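Local coordinates for protein Exo-beta-1,4-mannosidase (Rhizomucor miehei, PDB 4LYP) that probably hydrolyses beta-mannosides from the chain end, as a secreted family 5 glycoside hydrolase that also has transglycosylation activity, at residues W63-N67 / M112-M116; F128-Y133 / R215-V219; F205-I209 / E249-I254. All coordinates share one frame; numbering follows the deposited sequence.

Contact 1: W63-N67 / M112-M116; sequences WQGMN and MRPSM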
ATOM      1  N   TRP A  63       3.882  -2.784  -4.158  1.00  6.03           N
ATOM      2  CA  TRP A  63       2.813  -3.760  -4.340  1.00  6.14           C
ATOM      3  C   TRP A  63       3.114  -4.744  -5.459  1.00  5.78           C
ATOM      4  O   TRP A  63       2.515  -5.832  -5.507  1.00  6.55           O
ATOM      5  CB  TRP A  63       1.487  -3.045  -4.596  1.00  6.11           C
ATOM      6  CG  TRP A  63       1.576  -2.171  -5.826  1.00  6.14           C
ATOM      7  CD1 TRP A  63       2.004  -0.839  -5.905  1.00  6.85           C
ATOM      8  CD2 TRP A  63       1.418  -2.604  -7.189  1.00  5.84           C
ATOM      9  NE1 TRP A  63       2.141  -0.466  -7.211  1.00  6.78           N
ATOM     10  CE2 TRP A  63       1.797  -1.505  -8.026  1.00  6.33           C
ATOM     11  CE3 TRP A  63       0.987  -3.812  -7.766  1.00  6.91           C
ATOM     12  CZ2 TRP A  63       1.794  -1.611  -9.406  1.00  7.11           C
ATOM     13  CZ3 TRP A  63       0.923  -3.892  -9.149  1.00  7.58           C
ATOM     14  CH2 TRP A  63       1.366  -2.836  -9.960  1.00  7.39           C
ATOM     15  N   GLN A  64       4.047  -4.419  -6.379  1.00  6.50           N
ATOM     16  CA  GLN A  64       4.424  -5.306  -7.472  1.00  6.07           C
ATOM     17  C   GLN A  64       5.473  -6.287  -7.089  1.00  6.17           C
ATOM     18  O   GLN A  64       5.903  -7.103  -7.892  1.00  7.12           O
ATOM     19  CB  GLN A  64       4.865  -4.466  -8.703  1.00  6.84           C
ATOM     20  CG  GLN A  64       6.225  -3.748  -8.565  1.00  8.24           C
ATOM     21  CD  GLN A  64       6.221  -2.409  -7.877  1.00  6.35           C
ATOM     22  OE1 GLN A  64       5.427  -2.136  -6.938  1.00  7.66           O
ATOM     23  NE2 GLN A  64       7.106  -1.530  -8.312  1.00  7.19           N
ATOM     24  N   GLY A  65       5.904  -6.278  -5.786  1.00  7.39           N
ATOM     25  CA  GLY A  65       7.031  -7.114  -5.368  1.00  7.18           C
ATOM     26  C   GLY A  65       6.756  -8.584  -5.577  1.00  6.73           C
ATOM     27  O   GLY A  65       7.637  -9.349  -6.008  1.00  7.05           O
ATOM     28  N   MET A  66       5.556  -9.095  -5.176  1.00  6.70           N
ATOM     29  CA  MET A  66       5.275 -10.516  -5.297  1.00  6.56           C
ATOM     30  C   MET A  66       5.407 -10.952  -6.750  1.00  6.72           C
ATOM     31  O   MET A  66       6.035 -11.978  -7.072  1.00  7.32           O
ATOM     32  CB  MET A  66       3.894 -10.781  -4.731  1.00  6.60           C
ATOM     33  CG  MET A  66       3.290 -12.137  -5.159  1.00  7.39           C
ATOM     34  SD  MET A  66       1.723 -12.511  -4.331  1.00  7.97           S
ATOM     35  CE  MET A  66       0.681 -11.249  -5.056  1.00  9.13           C
ATOM     36  N   ASN A  67       4.830 -10.180  -7.696  1.00  6.63           N
ATOM     37  CA  ASN A  67       4.899 -10.557  -9.100  1.00  6.73           C
ATOM     38  C   ASN A  67       6.283 -10.454  -9.685  1.00  7.39           C
ATOM     39  O   ASN A  67       6.669 -11.283 -10.514  1.00  8.14           O
ATOM     40  CB  ASN A  67       3.935  -9.750  -9.951  1.00  7.58           C
ATOM     41  CG  ASN A  67       2.523 -10.323  -9.924  1.00  7.02           C
ATOM     42  OD1 ASN A  67       2.250 -11.278 -10.731  1.00  9.75           O
ATOM     43  ND2 ASN A  67       1.706  -9.864  -9.082  1.00  6.27           N
ATOM     44  N   MET A 112      -3.450  -7.168 -12.100  1.00  7.01           N
ATOM     45  CA  MET A 112      -2.216  -7.919 -12.059  1.00  6.97           C
ATOM     46  C   MET A 112      -2.397  -9.282 -12.662  1.00  6.69           C
ATOM     47  O   MET A 112      -3.355  -9.997 -12.356  1.00  7.42           O
ATOM     48  CB  MET A 112      -1.850  -8.113 -10.591  1.00  8.13           C
ATOM     49  CG  MET A 112      -1.504  -6.764  -9.885  1.00  8.41           C
ATOM     50  SD  MET A 112      -1.791  -6.745  -8.074  1.00  9.59           S
ATOM     51  CE  MET A 112      -0.546  -7.866  -7.438  1.00 12.85           C
ATOM     52  N   ARG A 113      -1.453  -9.684 -13.499  1.00  6.69           N
ATOM     53  CA  ARG A 113      -1.496 -10.973 -14.160  1.00  6.93           C
ATOM     54  C   ARG A 113      -0.067 -11.547 -14.188  1.00  7.03           C
ATOM     55  O   ARG A 113       0.877 -10.813 -14.503  1.00  7.46           O
ATOM     56  CB  ARG A 113      -2.014 -10.831 -15.627  1.00  7.14           C
ATOM     57  CG  ARG A 113      -2.318 -12.170 -16.293  1.00  7.95           C
ATOM     58  CD  ARG A 113      -2.667 -12.042 -17.755  1.00  8.54           C
ATOM     59  NE  ARG A 113      -3.896 -11.310 -17.972  1.00  8.19           N
ATOM     60  CZ  ARG A 113      -4.136 -10.219 -18.691  1.00  8.11           C
ATOM     61  NH1 ARG A 113      -3.135  -9.604 -19.287  1.00  8.26           N
ATOM     62  NH2 ARG A 113      -5.414  -9.770 -18.837  1.00  9.60           N
ATOM     63  N   PRO A 114       0.119 -12.842 -13.953  1.00  6.91           N
ATOM     64  CA  PRO A 114      -0.926 -13.765 -13.507  1.00  7.58           C
ATOM     65  C   PRO A 114      -1.311 -13.482 -12.026  1.00  7.68           C
ATOM     66  O   PRO A 114      -0.459 -12.999 -11.235  1.00  8.03           O
ATOM     67  CB  PRO A 114      -0.253 -15.164 -13.668  1.00  8.83           C
ATOM     68  CG  PRO A 114       1.233 -14.868 -13.472  1.00  9.32           C
ATOM     69  CD  PRO A 114       1.461 -13.474 -13.987  1.00  7.85           C
ATOM     70  N   SER A 115      -2.552 -13.796 -11.690  1.00  8.13           N
ATOM     71  CA  SER A 115      -3.046 -13.630 -10.345  1.00  7.04           C
ATOM     72  C   SER A 115      -2.442 -14.690  -9.380  1.00  7.50           C
ATOM     73  O   SER A 115      -2.104 -15.818  -9.769  1.00  7.79           O
ATOM     74  CB  SER A 115      -4.556 -13.731 -10.336  1.00  7.63           C
ATOM     75  OG  SER A 115      -5.038 -14.985 -10.830  1.00  8.34           O
ATOM     76  N   MET A 116      -2.383 -14.287  -8.117  1.00  7.90           N
ATOM     77  CA  MET A 116      -1.982 -15.232  -7.066  1.00  8.43           C
ATOM     78  C   MET A 116      -3.027 -16.358  -6.849  1.00  7.70           C
ATOM     79  O   MET A 116      -2.690 -17.490  -6.582  1.00  7.91           O
ATOM     80  CB  MET A 116      -1.786 -14.413  -5.786  1.00  8.88           C
ATOM     81  CG  MET A 116      -1.250 -15.131  -4.592  1.00  9.08           C
ATOM     82  SD  MET A 116      -1.423 -14.094  -3.149  1.00  8.22           S
ATOM     83  CE  MET A 116      -0.266 -14.920  -2.040  1.00 10.07           C
TER
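N67 and P114 mark the nearest approach of the two backbones, with CA atoms 8.0 Å apart. W63-N67 runs from a turn into the first residues of helix 65-69. M112-M116 is an irregular stretch with a cis peptide bond before P114. No clear backbone hydrogen bond joins the two, so side chains make most of the contact. M112 reaches toward the turn. Its CG lies at the edge of the W63 indole, 3.8 Å from CZ3. Its SD stands 5.2 Å from the centroid of the six-membered ring of W63, in an oblique Met-aromatic contact. The M112 chain then bends at its last torsion (chi3 68°), and CE comes to the side chain of N67. The N67 side chain also packs by P114.

Both segments follow barrel strands: strand 53-61 runs into W63, and strand 95-99 leads to the long loop holding M112. They therefore belong to the C-terminal end of the TIM barrel, where the active site of family 5 enzymes lies. W63 is held there by a hydrogen bond from NE1 to the O of G411. The ring of W390 meets it with planes about 10° apart, and W155 meets it edge-to-face.

A pair of thioethers, M66 and M116, meets farther along the segments. The two side chains cross at about a right angle, and SD of M66 is 3.7 Å from SD of M116. The M66 CE methyl packs 4.1 Å from M116 CB. V127 of helix 125-140 touches M66, and F128 and L131 of the same helix touch M116.

Contact 2: F128-Y133 / R215-V219; sequences FVGLDY and RRNTV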
ATOM      1  N   PHE A 128       2.935 -17.235  -5.691  1.00  7.48           N
ATOM      2  CA  PHE A 128       3.129 -17.326  -4.263  1.00  7.91           C
ATOM      3  C   PHE A 128       4.583 -17.372  -3.875  1.00  8.34           C
ATOM      4  O   PHE A 128       5.018 -16.737  -2.904  1.00  8.70           O
ATOM      5  CB  PHE A 128       2.328 -18.521  -3.720  1.00  8.70           C
ATOM      6  CG  PHE A 128       1.645 -18.297  -2.389  1.00  7.87           C
ATOM      7  CD1 PHE A 128       2.195 -17.516  -1.355  1.00  8.59           C
ATOM      8  CD2 PHE A 128       0.338 -18.873  -2.198  1.00  9.99           C
ATOM      9  CE1 PHE A 128       1.482 -17.332  -0.161  1.00  9.04           C
ATOM     10  CE2 PHE A 128      -0.306 -18.762  -0.967  1.00 10.15           C
ATOM     11  CZ  PHE A 128       0.213 -17.959   0.024  1.00  9.14           C
ATOM     12  N   VAL A 129       5.371 -18.139  -4.645  1.00  8.26           N
ATOM     13  CA  VAL A 129       6.816 -18.188  -4.362  1.00  8.30           C
ATOM     14  C   VAL A 129       7.432 -16.795  -4.525  1.00  7.99           C
ATOM     15  O   VAL A 129       8.414 -16.478  -3.842  1.00  8.15           O
ATOM     16  CB  VAL A 129       7.446 -19.302  -5.247  1.00  8.78           C
ATOM     17  CG1 VAL A 129       8.980 -19.142  -5.289  1.00 13.72           C
ATOM     18  CG2 VAL A 129       7.073 -20.675  -4.771  1.00 11.53           C
ATOM     19  N   GLY A 130       6.895 -15.962  -5.429  1.00  8.02           N
ATOM     20  CA  GLY A 130       7.411 -14.603  -5.523  1.00  8.39           C
ATOM     21  C   GLY A 130       7.258 -13.850  -4.216  1.00  7.26           C
ATOM     22  O   GLY A 130       8.111 -13.044  -3.847  1.00  8.60           O
ATOM     23  N   LEU A 131       6.122 -14.052  -3.532  1.00  7.29           N
ATOM     24  CA  LEU A 131       5.942 -13.407  -2.214  1.00  7.68           C
ATOM     25  C   LEU A 131       6.952 -13.964  -1.197  1.00  6.75           C
ATOM     26  O   LEU A 131       7.535 -13.195  -0.391  1.00  8.21           O
ATOM     27  CB  LEU A 131       4.473 -13.619  -1.739  1.00  7.63           C
ATOM     28  CG  LEU A 131       4.068 -12.912  -0.437  1.00  7.59           C
ATOM     29  CD1 LEU A 131       4.308 -11.406  -0.479  1.00  9.46           C
ATOM     30  CD2 LEU A 131       2.617 -13.207  -0.196  1.00  8.33           C
ATOM     31  N   ASP A 132       7.288 -15.269  -1.250  1.00  7.56           N
ATOM     32  CA  ASP A 132       8.300 -15.810  -0.375  1.00  7.83           C
ATOM     33  C   ASP A 132       9.636 -15.121  -0.633  1.00  7.78           C
ATOM     34  O   ASP A 132      10.338 -14.763   0.295  1.00  7.91           O
ATOM     35  CB  ASP A 132       8.525 -17.334  -0.682  1.00  8.47           C
ATOM     36  CG  ASP A 132       7.380 -18.230  -0.303  1.00  8.63           C
ATOM     37  OD1 ASP A 132       6.459 -17.844   0.452  1.00  8.82           O
ATOM     38  OD2 ASP A 132       7.418 -19.395  -0.778  1.00  9.54           O
ATOM     39  N   TYR A 133      10.028 -14.955  -1.899  1.00  7.69           N
ATOM     40  CA  TYR A 133      11.283 -14.306  -2.228  1.00  7.86           C
ATOM     41  C   TYR A 133      11.275 -12.825  -1.844  1.00  7.94           C
ATOM     42  O   TYR A 133      12.285 -12.308  -1.361  1.00  8.47           O
ATOM     43  CB  TYR A 133      11.631 -14.426  -3.725  1.00  8.58           C
ATOM     44  CG  TYR A 133      12.325 -15.697  -4.084  1.00  8.85           C
ATOM     45  CD1 TYR A 133      13.656 -15.835  -3.861  1.00 10.60           C
ATOM     46  CD2 TYR A 133      11.598 -16.799  -4.575  1.00  9.01           C
ATOM     47  CE1 TYR A 133      14.315 -17.044  -4.185  1.00 11.26           C
ATOM     48  CE2 TYR A 133      12.230 -17.995  -4.891  1.00 10.23           C
ATOM     49  CZ  TYR A 133      13.573 -18.123  -4.677  1.00 10.20           C
ATOM     50  OH  TYR A 133      14.231 -19.275  -4.994  1.00 13.36           O
ATOM     51  N   ARG A 215       1.318 -19.617   5.420  1.00  9.19           N
ATOM     52  CA  ARG A 215       2.263 -19.991   4.350  1.00  8.68           C
ATOM     53  C   ARG A 215       3.630 -20.297   4.978  1.00  9.12           C
ATOM     54  O   ARG A 215       4.133 -19.502   5.774  1.00  9.39           O
ATOM     55  CB  ARG A 215       2.376 -18.753   3.406  1.00  9.21           C
ATOM     56  CG  ARG A 215       3.494 -18.909   2.312  1.00  8.44           C
ATOM     57  CD  ARG A 215       3.169 -20.025   1.305  1.00  9.37           C
ATOM     58  NE  ARG A 215       4.188 -19.980   0.256  1.00  8.48           N
ATOM     59  CZ  ARG A 215       4.065 -20.654  -0.892  1.00  7.88           C
ATOM     60  NH1 ARG A 215       2.969 -21.414  -1.138  1.00  9.68           N
ATOM     61  NH2 ARG A 215       4.994 -20.523  -1.821  1.00  9.31           N
ATOM     62  N   ARG A 216       4.224 -21.410   4.552  1.00  9.00           N
ATOM     63  CA  ARG A 216       5.621 -21.642   4.838  1.00  9.90           C
ATOM     64  C   ARG A 216       6.437 -21.008   3.748  1.00  9.94           C
ATOM     65  O   ARG A 216       6.322 -21.356   2.540  1.00 10.55           O
ATOM     66  CB  ARG A 216       5.888 -23.168   4.948  1.00 11.54           C
ATOM     67  CG  ARG A 216       7.350 -23.444   5.268  1.00 15.98           C
ATOM     68  CD  ARG A 216       7.530 -24.954   5.353  1.00 19.29           C
ATOM     69  NE  ARG A 216       8.985 -25.231   5.444  1.00 27.65           N
ATOM     70  CZ  ARG A 216       9.895 -25.264   4.430  1.00 23.26           C
ATOM     71  NH1 ARG A 216       9.555 -25.123   3.120  1.00 25.80           N
ATOM     72  NH2 ARG A 216      11.180 -25.428   4.763  1.00 33.64           N
ATOM     73  N   ASN A 217       7.311 -20.101   4.115  1.00  9.09           N
ATOM     74  CA  ASN A 217       8.214 -19.460   3.142  1.00  8.38           C
ATOM     75  C   ASN A 217       9.104 -20.526   2.559  1.00  9.02           C
ATOM     76  O   ASN A 217       9.897 -21.150   3.306  1.00 10.30           O
ATOM     77  CB  ASN A 217       9.007 -18.369   3.874  1.00  8.78           C
ATOM     78  CG  ASN A 217       9.788 -17.508   2.917  1.00  8.53           C
ATOM     79  OD1 ASN A 217      10.578 -18.050   2.127  1.00  9.56           O
ATOM     80  ND2 ASN A 217       9.576 -16.191   2.952  1.00  8.55           N
ATOM     81  N   THR A 218       9.043 -20.775   1.256  1.00  8.74           N
ATOM     82  CA  THR A 218       9.803 -21.869   0.675  1.00 10.02           C
ATOM     83  C   THR A 218      11.306 -21.570   0.622  1.00 10.04           C
ATOM     84  O   THR A 218      12.109 -22.487   0.401  1.00 11.93           O
ATOM     85  CB  THR A 218       9.297 -22.165  -0.768  1.00 10.85           C
ATOM     86  OG1 THR A 218       9.441 -20.989  -1.585  1.00 10.69           O
ATOM     87  CG2 THR A 218       7.875 -22.686  -0.792  1.00 11.69           C
ATOM     88  N   VAL A 219      11.669 -20.288   0.751  1.00 10.37           N
ATOM     89  CA  VAL A 219      13.044 -19.869   0.613  1.00 10.33           C
ATOM     90  C   VAL A 219      13.776 -19.989   1.980  1.00  9.72           C
ATOM     91  O   VAL A 219      14.866 -20.501   2.077  1.00 13.14           O
ATOM     92  CB  VAL A 219      13.084 -18.448   0.050  1.00 10.43           C
ATOM     93  CG1 VAL A 219      14.556 -17.925  -0.010  1.00 12.90           C
ATOM     94  CG2 VAL A 219      12.427 -18.414  -1.332  1.00 12.17           C
TER
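R215 lies along F128 and ends at D132, so one arginine meets an aromatic ring and a carboxylate of the same helix. Its CB starts beside the rim of the ring, 3.9 Å from F128 CE1. CG lies above the rim, 3.6 Å from F128 CE1. A bend at chi2 (66°) then brings CD over the ring face, 3.5 Å from F128 CE1, as a CH-pi contact. From there the guanidinium lies flat on F128. The planes are 2° apart, and CZ is 4.0 Å from the ring centroid, a stacked cation-pi contact.

The nitrogens at the tip are divided between acidic groups. NE donates to D132 OD1 at 3.1 Å, on the syn side of that oxygen. NH2 donates to D132 OD2 at 2.9 Å, from above the carboxylate plane. This is a side-on salt bridge, one nitrogen to each oxygen. NH1 points to a second acid, E125, in another salt bridge.

D132 is gripped further. Its OD2 accepts from T218 OG1 at 2.7 Å, on the anti side, and from the T218 backbone N. Its OD1 also accepts from the hydroxyl of Y224. So many donors should keep the acid ionised and fix its rotation. The backbone O of D132 takes a bond from N217 ND2. V219 sets CG2 over the centre of the Y133 ring, 3.4 Å from its centroid.

The bond from V219 N to N217 OD1 closes an Asx turn. It shapes the loop between helix 197-213 and strand 230-234, which here lies against the earlier helix 125-140 of the TIM barrel.

Contact 3: F205-I209 / E249-I254; sequences FKDHI and EISTFI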
ATOM      1  N   PHE A 205     -12.705 -14.787   1.572  1.00  8.74           N
ATOM      2  CA  PHE A 205     -11.628 -13.868   1.947  1.00  7.98           C
ATOM      3  C   PHE A 205     -10.903 -14.408   3.152  1.00  8.16           C
ATOM      4  O   PHE A 205      -9.645 -14.401   3.155  1.00  7.92           O
ATOM      5  CB  PHE A 205     -12.284 -12.525   2.202  1.00  8.48           C
ATOM      6  CG  PHE A 205     -11.367 -11.390   2.660  1.00  8.12           C
ATOM      7  CD1 PHE A 205     -10.119 -11.153   2.057  1.00  9.59           C
ATOM      8  CD2 PHE A 205     -11.804 -10.506   3.640  1.00  8.71           C
ATOM      9  CE1 PHE A 205      -9.340 -10.078   2.410  1.00  9.21           C
ATOM     10  CE2 PHE A 205     -11.034  -9.429   4.030  1.00  9.32           C
ATOM     11  CZ  PHE A 205      -9.811  -9.190   3.398  1.00  8.58           C
ATOM     12  N   LYS A 206     -11.615 -14.898   4.184  1.00  8.53           N
ATOM     13  CA  LYS A 206     -10.981 -15.528   5.335  1.00  8.81           C
ATOM     14  C   LYS A 206     -10.142 -16.737   4.911  1.00  8.84           C
ATOM     15  O   LYS A 206      -9.090 -16.972   5.532  1.00  9.28           O
ATOM     16  CB  LYS A 206     -12.037 -15.883   6.387  1.00 10.73           C
ATOM     17  CG  LYS A 206     -12.605 -14.651   7.099  1.00 11.04           C
ATOM     18  CD  LYS A 206     -13.763 -15.080   8.030  1.00 12.09           C
ATOM     19  CE  LYS A 206     -14.337 -13.910   8.762  1.00 15.10           C
ATOM     20  NZ  LYS A 206     -15.473 -14.393   9.599  1.00 17.22           N
ATOM     21  N   ASP A 207     -10.620 -17.510   3.961  1.00  8.94           N
ATOM     22  CA  ASP A 207      -9.831 -18.613   3.492  1.00  9.01           C
ATOM     23  C   ASP A 207      -8.495 -18.134   2.931  1.00  8.50           C
ATOM     24  O   ASP A 207      -7.438 -18.771   3.147  1.00  9.03           O
ATOM     25  CB  ASP A 207     -10.563 -19.408   2.383  1.00  9.79           C
ATOM     26  CG  ASP A 207     -11.776 -20.152   2.875  1.00 11.99           C
ATOM     27  OD1 ASP A 207     -11.925 -20.396   4.087  1.00 13.51           O
ATOM     28  OD2 ASP A 207     -12.594 -20.570   2.015  1.00 13.19           O
ATOM     29  N   HIS A 208      -8.504 -17.028   2.173  1.00  8.21           N
ATOM     30  CA  HIS A 208      -7.239 -16.476   1.688  1.00  8.01           C
ATOM     31  C   HIS A 208      -6.349 -15.988   2.816  1.00  7.40           C
ATOM     32  O   HIS A 208      -5.135 -16.235   2.825  1.00  8.22           O
ATOM     33  CB  HIS A 208      -7.512 -15.355   0.669  1.00  8.27           C
ATOM     34  CG  HIS A 208      -6.264 -14.722   0.196  1.00  7.83           C
ATOM     35  ND1 HIS A 208      -5.333 -15.433  -0.524  1.00  8.36           N
ATOM     36  CD2 HIS A 208      -5.713 -13.446   0.451  1.00  7.65           C
ATOM     37  CE1 HIS A 208      -4.291 -14.617  -0.749  1.00  8.46           C
ATOM     38  NE2 HIS A 208      -4.518 -13.403  -0.171  1.00  7.45           N
ATOM     39  N   ILE A 209      -6.952 -15.254   3.810  1.00  7.85           N
ATOM     40  CA  ILE A 209      -6.172 -14.773   4.915  1.00  7.79           C
ATOM     41  C   ILE A 209      -5.506 -15.902   5.654  1.00  7.81           C
ATOM     42  O   ILE A 209      -4.282 -15.847   5.954  1.00  8.19           O
ATOM     43  CB  ILE A 209      -7.050 -13.931   5.887  1.00  8.22           C
ATOM     44  CG1 ILE A 209      -7.589 -12.694   5.170  1.00  9.14           C
ATOM     45  CG2 ILE A 209      -6.303 -13.601   7.137  1.00  8.70           C
ATOM     46  CD1 ILE A 209      -8.640 -11.948   5.987  1.00 10.06           C
ATOM     47  N   GLU A 249     -14.989  -7.555  13.025  1.00 11.71           N
ATOM     48  CA  GLU A 249     -14.927  -8.987  12.810  1.00 14.84           C
ATOM     49  C   GLU A 249     -13.651  -9.402  12.081  1.00 13.50           C
ATOM     50  O   GLU A 249     -13.041 -10.407  12.438  1.00 13.01           O
ATOM     51  CB  GLU A 249     -16.192  -9.372  12.018  1.00 19.22           C
ATOM     52  CG  GLU A 249     -16.608 -10.809  12.195  1.00 32.40           C
ATOM     53  CD  GLU A 249     -16.424 -11.389  10.885  1.00 41.07           C
ATOM     54  OE1 GLU A 249     -17.381 -11.783  10.136  1.00 55.84           O
ATOM     55  OE2 GLU A 249     -15.259 -11.348  10.573  1.00 28.82           O
ATOM     56  N   ILE A 250     -13.299  -8.696  11.000  1.00 11.33           N
ATOM     57  CA  ILE A 250     -12.145  -9.145  10.231  1.00 10.31           C
ATOM     58  C   ILE A 250     -10.875  -8.902  11.002  1.00  8.45           C
ATOM     59  O   ILE A 250      -9.950  -9.717  10.970  1.00  9.24           O
ATOM     60  CB  ILE A 250     -12.101  -8.548   8.805  1.00 11.39           C
ATOM     61  CG1 ILE A 250     -13.332  -8.732   7.942  1.00 13.81           C
ATOM     62  CG2 ILE A 250     -10.900  -9.177   8.036  1.00 13.53           C
ATOM     63  CD1 ILE A 250     -13.652 -10.216   7.712  1.00 16.09           C
ATOM     64  N   SER A 251     -10.775  -7.743  11.703  1.00  9.04           N
ATOM     65  CA  SER A 251      -9.531  -7.501  12.459  1.00  9.11           C
ATOM     66  C   SER A 251      -9.317  -8.586  13.533  1.00  8.86           C
ATOM     67  O   SER A 251      -8.216  -9.005  13.772  1.00  9.69           O
ATOM     68  CB  SER A 251      -9.537  -6.112  13.068  1.00 10.28           C
ATOM     69  OG  SER A 251     -10.586  -5.953  14.061  1.00 10.86           O
ATOM     70  N   THR A 252     -10.415  -9.022  14.169  1.00 10.47           N
ATOM     71  CA  THR A 252     -10.307 -10.019  15.236  1.00 10.72           C
ATOM     72  C   THR A 252      -9.913 -11.363  14.622  1.00 10.04           C
ATOM     73  O   THR A 252      -9.082 -12.083  15.174  1.00 11.44           O
ATOM     74  CB  THR A 252     -11.669 -10.121  15.966  1.00 12.64           C
ATOM     75  OG1 THR A 252     -11.855  -8.910  16.630  1.00 13.50           O
ATOM     76  CG2 THR A 252     -11.697 -11.293  17.012  1.00 15.68           C
ATOM     77  N   PHE A 253     -10.461 -11.697  13.443  1.00 10.01           N
ATOM     78  CA  PHE A 253     -10.091 -12.924  12.743  1.00  9.51           C
ATOM     79  C   PHE A 253      -8.590 -12.912  12.440  1.00  9.16           C
ATOM     80  O   PHE A 253      -7.873 -13.877  12.667  1.00  9.78           O
ATOM     81  CB  PHE A 253     -10.886 -13.066  11.430  1.00 11.02           C
ATOM     82  CG  PHE A 253     -10.536 -14.259  10.631  1.00 10.19           C
ATOM     83  CD1 PHE A 253     -11.147 -15.482  10.885  1.00 12.49           C
ATOM     84  CD2 PHE A 253      -9.547 -14.199   9.645  1.00 10.79           C
ATOM     85  CE1 PHE A 253     -10.788 -16.617  10.118  1.00 11.93           C
ATOM     86  CE2 PHE A 253      -9.195 -15.310   8.949  1.00 12.63           C
ATOM     87  CZ  PHE A 253      -9.812 -16.513   9.165  1.00 12.52           C
ATOM     88  N   ILE A 254      -8.096 -11.776  11.894  1.00  9.04           N
ATOM     89  CA  ILE A 254      -6.698 -11.670  11.512  1.00 10.01           C
ATOM     90  C   ILE A 254      -5.788 -11.782  12.762  1.00  9.35           C
ATOM     91  O   ILE A 254      -4.803 -12.505  12.720  1.00  9.69           O
ATOM     92  CB  ILE A 254      -6.422 -10.327  10.770  1.00  8.56           C
ATOM     93  CG1 ILE A 254      -7.107 -10.373   9.431  1.00  9.76           C
ATOM     94  CG2 ILE A 254      -4.949 -10.032  10.622  1.00 10.01           C
ATOM     95  CD1 ILE A 254      -7.111  -9.035   8.723  1.00 10.91           C
TER
HETATM   96  O   HOH W   1     -17.337 -13.570   8.239  1.00 28.71           O
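K206 lies across the face of F253, and this pair sets the outer part of the contact. Helices 197-213 and 244-257 run side by side here. The axes of the short segments approach to 11.2 Å and run roughly parallel, crossing at -28°. The phenyl of F253 comes from the second helix with CG anti to its backbone N (chi1 178°) and reaches K206 at the first. CG of K206 stands over the ring centre, 3.8 Å from the centroid, as a CH-pi contact. CB of K206 also rests on the ring, 3.6 Å from F253 CZ.

I209 meets the same ring differently. Its CG2 methyl lies at the ring edge, in plane, 3.8 Å from F253 CE2. That methyl also touches I254, whose side chain lies at about a right angle to I209. On the other side chain branch of I209, CD1 packs 4.1 Å from I250 CG2. The I250 CG2 methyl reaches F205 CE2 as well, coming obliquely to that ring. F205 also covers CD1 of I209 with one face, and F191 meets F205 edge-to-face.

K206 stays extended beyond CG, which takes its amine past F253 and I250 CD1 to E249. NZ is 3.2 Å from E249 OE2, a salt bridge whose hydrogen bond is weak. E249 is bent at chi2 to turn its carboxylate toward the lysine.

The two helices are neighbours on the outside of the TIM barrel. Their contact rests mostly on apolar and CH-pi packing, with the weak K206-E249 pair at its more exposed end.

In the fold
Contact 3 joins helix 197-213 to helix 244-257, and helix 197-213 leads into the 215-219 loop of contact 2. Helix 125-140 carries the other side of contact 2. M116 of contact 1 touches both other contacts: its CE is 3.5 Å from F128 CE1 in contact 2, and its SD is 3.8 Å from H208 CE1 in the 205-209 segment. The centres of contacts 1 and 2 are 13 Å apart. The centre of contact 3 is 21 Å from that of contact 1 and 20 Å from that of contact 2. Contact 1 lies at the C-terminal, active-site end of the barrel strands. Its W63 side chain is about 11 Å from a bound guanidine, without touching it.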